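PDB 6DQ3: polysaccharide deacetylase from Streptococcus pyogenes, which removes acetyl groups from N-acetylated sugar in the linkage unit that ties rhamnopolysaccharides to the streptococcal cell wall, probably through a zinc-dependent mechanism of carbohydrate esterase family 4. Local coordinates for residues N166-N178 with A185-N197. Numbering follows the deposited sequence.
With ACT (acetate ion), chain C.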
# COMPACT_ATOMS: atom_id res chain seq x y z
N ASN A 166 -7.52 3.71 -13.90
CA ASN A 166 -7.67 5.02 -13.27
C ASN A 166 -7.11 4.89 -11.86
O ASN A 166 -7.78 4.38 -10.96
CB ASN A 166 -9.12 5.48 -13.26
CG ASN A 166 -9.30 6.80 -12.54
OD1 ASN A 166 -8.36 7.57 -12.39
ND2 ASN A 166 -10.52 7.06 -12.08
N THR A 167 -5.87 5.33 -11.67
CA THR A 167 -5.23 5.27 -10.36
C THR A 167 -5.89 6.27 -9.42
O THR A 167 -6.05 7.45 -9.77
CB THR A 167 -3.74 5.58 -10.49
OG1 THR A 167 -3.15 4.70 -11.46
CG2 THR A 167 -3.03 5.40 -9.16
N ILE A 168 -6.27 5.82 -8.23
CA ILE A 168 -7.01 6.67 -7.30
C ILE A 168 -6.29 6.89 -5.98
O ILE A 168 -6.73 7.74 -5.20
CB ILE A 168 -8.42 6.11 -7.03
CG1 ILE A 168 -8.35 4.73 -6.38
CG2 ILE A 168 -9.21 6.02 -8.32
CD1 ILE A 168 -9.66 4.30 -5.74
N ALA A 169 -5.22 6.14 -5.68
CA ALA A 169 -4.58 6.21 -4.38
C ALA A 169 -3.11 6.54 -4.52
O ALA A 169 -2.45 6.14 -5.48
CB ALA A 169 -4.75 4.89 -3.61
N ILE A 170 -2.59 7.27 -3.53
CA ILE A 170 -1.17 7.61 -3.47
C ILE A 170 -0.66 7.32 -2.06
O ILE A 170 -1.39 7.48 -1.07
CB ILE A 170 -0.91 9.08 -3.87
CG1 ILE A 170 0.58 9.41 -3.81
CG2 ILE A 170 -1.71 10.02 -2.96
CD1 ILE A 170 0.93 10.78 -4.35
N ALA A 171 0.58 6.87 -1.98
CA ALA A 171 1.33 6.80 -0.73
C ALA A 171 2.46 7.82 -0.82
O ALA A 171 3.26 7.77 -1.75
CB ALA A 171 1.89 5.39 -0.49
N TYR A 172 2.52 8.74 0.14
CA TYR A 172 3.55 9.78 0.10
C TYR A 172 4.90 9.19 0.51
O TYR A 172 4.97 8.47 1.51
CB TYR A 172 3.18 10.94 1.03
CG TYR A 172 1.78 11.42 0.77
CD1 TYR A 172 1.43 11.97 -0.46
CD2 TYR A 172 0.78 11.27 1.72
CE1 TYR A 172 0.16 12.37 -0.72
CE2 TYR A 172 -0.50 11.69 1.47
CZ TYR A 172 -0.81 12.23 0.25
OH TYR A 172 -2.09 12.64 -0.02
N PRO A 173 5.97 9.45 -0.24
CA PRO A 173 7.28 8.90 0.13
C PRO A 173 7.67 9.29 1.54
O PRO A 173 7.65 10.47 1.91
CB PRO A 173 8.23 9.48 -0.92
CG PRO A 173 7.35 9.64 -2.13
CD PRO A 173 6.01 10.09 -1.57
N SER A 174 8.03 8.28 2.33
CA SER A 174 8.44 8.44 3.73
C SER A 174 7.35 9.06 4.59
O SER A 174 7.62 9.51 5.71
CB SER A 174 9.73 9.26 3.81
OG SER A 174 10.78 8.59 3.12
N GLY A 175 6.11 9.06 4.10
CA GLY A 175 5.01 9.61 4.86
C GLY A 175 5.02 11.11 5.00
O GLY A 175 4.31 11.65 5.85
N ARG A 176 5.81 11.81 4.19
CA ARG A 176 5.99 13.25 4.33
C ARG A 176 5.06 14.00 3.38
O ARG A 176 5.00 13.70 2.19
CB ARG A 176 7.44 13.63 4.05
CG ARG A 176 8.43 12.97 5.00
CD ARG A 176 9.85 13.43 4.72
NE ARG A 176 10.82 12.60 5.41
CZ ARG A 176 12.14 12.74 5.30
NH1 ARG A 176 12.64 13.69 4.53
NH2 ARG A 176 12.95 11.93 5.97
N TYR A 177 4.36 14.99 3.92
CA TYR A 177 3.43 15.77 3.13
C TYR A 177 3.17 17.08 3.85
O TYR A 177 3.36 17.18 5.07
CB TYR A 177 2.11 15.02 2.92
CG TYR A 177 1.43 14.63 4.22
CD1 TYR A 177 1.80 13.48 4.90
CD2 TYR A 177 0.41 15.41 4.76
CE1 TYR A 177 1.19 13.12 6.08
CE2 TYR A 177 -0.21 15.05 5.95
CZ TYR A 177 0.19 13.90 6.60
OH TYR A 177 -0.41 13.52 7.78
N ASN A 178 2.75 18.09 3.09
CA ASN A 178 2.28 19.33 3.70
C ASN A 178 0.91 19.67 3.12
O ASN A 178 0.34 18.91 2.33
CB ASN A 178 3.28 20.47 3.53
CG ASN A 178 3.61 20.78 2.07
OD1 ASN A 178 2.99 20.25 1.14
ND2 ASN A 178 4.59 21.67 1.88
N ALA A 185 -2.89 16.75 -4.56
CA ALA A 185 -3.41 15.40 -4.76
C ALA A 185 -4.90 15.43 -5.06
O ALA A 185 -5.39 14.71 -5.93
CB ALA A 185 -3.13 14.54 -3.53
N ALA A 186 -5.64 16.29 -4.36
CA ALA A 186 -7.08 16.41 -4.61
C ALA A 186 -7.35 16.92 -6.02
O ALA A 186 -8.23 16.40 -6.72
CB ALA A 186 -7.71 17.33 -3.57
N ARG A 187 -6.60 17.94 -6.45
CA ARG A 187 -6.83 18.52 -7.77
C ARG A 187 -6.47 17.55 -8.89
O ARG A 187 -7.00 17.66 -10.00
CB ARG A 187 -6.03 19.82 -7.93
CG ARG A 187 -6.61 21.01 -7.20
CD ARG A 187 -6.02 22.33 -7.72
NE ARG A 187 -4.58 22.41 -7.52
CZ ARG A 187 -4.00 22.95 -6.46
NH1 ARG A 187 -4.73 23.47 -5.48
NH2 ARG A 187 -2.68 22.98 -6.36
N LEU A 188 -5.55 16.63 -8.62
CA LEU A 188 -5.17 15.60 -9.58
C LEU A 188 -6.11 14.40 -9.55
O LEU A 188 -5.81 13.39 -10.18
CB LEU A 188 -3.74 15.14 -9.30
CG LEU A 188 -2.65 16.19 -9.48
CD1 LEU A 188 -1.30 15.63 -9.08
CD2 LEU A 188 -2.63 16.68 -10.92
N ASN A 189 -7.22 14.49 -8.81
CA ASN A 189 -8.27 13.48 -8.79
C ASN A 189 -7.86 12.20 -8.08
O ASN A 189 -8.43 11.13 -8.35
CB ASN A 189 -8.76 13.18 -10.22
CG ASN A 189 -9.50 14.36 -10.85
OD1 ASN A 189 -9.21 14.75 -11.98
ND2 ASN A 189 -10.45 14.92 -10.12
N TYR A 190 -6.89 12.27 -7.17
CA TYR A 190 -6.70 11.19 -6.21
C TYR A 190 -7.86 11.15 -5.23
O TYR A 190 -8.36 12.19 -4.80
CB TYR A 190 -5.39 11.38 -5.45
CG TYR A 190 -4.17 11.03 -6.24
CD1 TYR A 190 -3.80 9.70 -6.42
CD2 TYR A 190 -3.38 12.01 -6.80
CE1 TYR A 190 -2.68 9.37 -7.14
CE2 TYR A 190 -2.26 11.69 -7.52
CZ TYR A 190 -1.91 10.37 -7.69
OH TYR A 190 -0.79 10.04 -8.41
N LYS A 191 -8.29 9.95 -4.88
CA LYS A 191 -9.39 9.76 -3.94
C LYS A 191 -8.92 9.35 -2.56
O LYS A 191 -9.61 9.65 -1.57
CB LYS A 191 -10.36 8.70 -4.48
CG LYS A 191 -10.96 9.03 -5.84
CD LYS A 191 -11.76 10.33 -5.78
CE LYS A 191 -12.33 10.71 -7.15
NZ LYS A 191 -13.12 11.98 -7.07
N LEU A 192 -7.78 8.67 -2.48
CA LEU A 192 -7.22 8.17 -1.24
C LEU A 192 -5.74 8.50 -1.15
O LEU A 192 -5.03 8.52 -2.16
CB LEU A 192 -7.38 6.64 -1.12
CG LEU A 192 -8.79 6.08 -1.08
CD1 LEU A 192 -8.74 4.55 -1.16
CD2 LEU A 192 -9.53 6.53 0.17
N GLY A 193 -5.28 8.75 0.07
CA GLY A 193 -3.87 8.96 0.33
C GLY A 193 -3.50 8.32 1.65
O GLY A 193 -4.26 8.41 2.62
N VAL A 194 -2.34 7.66 1.70
CA VAL A 194 -1.91 6.95 2.90
C VAL A 194 -0.59 7.53 3.38
O VAL A 194 0.29 7.86 2.58
CB VAL A 194 -1.80 5.43 2.69
CG1 VAL A 194 -3.18 4.84 2.43
CG2 VAL A 194 -0.85 5.09 1.56
N THR A 195 -0.45 7.62 4.70
CA THR A 195 0.69 8.19 5.38
C THR A 195 1.45 7.07 6.10
O THR A 195 1.15 5.88 5.92
CB THR A 195 0.22 9.25 6.37
OG1 THR A 195 -0.39 8.59 7.49
CG2 THR A 195 -0.80 10.19 5.72
N THR A 196 2.41 7.46 6.94
CA THR A 196 3.02 6.52 7.88
C THR A 196 2.62 6.81 9.33
O THR A 196 3.26 6.30 10.25
CB THR A 196 4.55 6.52 7.73
OG1 THR A 196 5.09 7.82 7.98
CG2 THR A 196 4.96 6.05 6.33
N ASN A 197 1.59 7.63 9.54
CA ASN A 197 1.06 7.86 10.88
C ASN A 197 0.43 6.57 11.41
O ASN A 197 -0.48 6.02 10.77
CB ASN A 197 0.02 8.98 10.87
CG ASN A 197 0.57 10.31 10.36
OD1 ASN A 197 1.76 10.59 10.48
ND2 ASN A 197 -0.31 11.13 9.80
C ACT C . 7.42 4.87 1.95
O ACT C . 7.61 3.68 1.64
OXT ACT C . 7.96 5.86 1.43
CH3 ACT C . 6.47 5.11 3.02
O HOH W 1 -8.95 9.07 -9.77
O HOH W 2 3.05 7.19 3.18
O HOH W 3 2.98 10.29 7.71
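Ile-170 sits across from Gly-193 in a parallel ladder that illustrates a beta-alpha-beta crossover, strands 169-171 and 192-198 being neighbours joined through helix 179-187. It bonds to the flanking residues: Ile-170 N donates to Leu-192 O (3.1 Å), and Ile-170 O accepts from Val-194 N (2.9 Å). At the start of the ladder Ile-168 O receives two donors, Lys-191 N at 2.7 Å, lying in the carbonyl plane, and Leu-192 N. Where the strands part, water 2 donates to both Tyr-172 O and Val-194 O.

Apolar packing differs on the two faces. On one, Ala-171 CB presses tightly on Val-194 CG2 (3.4 Å). On the other, Ile-170 CB lies over one face of the Tyr-190 ring, offset toward its rim, in a CH-pi contact (4.1 Å to the centroid). Farther along, Tyr-177 rests CE1 on Thr-195 CG2 (3.6 Å).

Polar contacts gather past the C-terminal end of strand 169-171. Ser-174, its side chain about 6 Å from a zinc ion, donates its backbone N-H to acetate OXT (2.6 Å, 177°). His-15 NE2 also bonds this acetate, probably from the crystallisation liquor but perhaps marking where the released acetyl group would lie. Ala-171 O bonds ND1 of the zinc ligand His-133.

Helix 145-162 covers Ile-170 and Tyr-190; strand 210-214 continues the sheet beside strand 192-198, and helix 54-63 packs on Ile-168 and Leu-192.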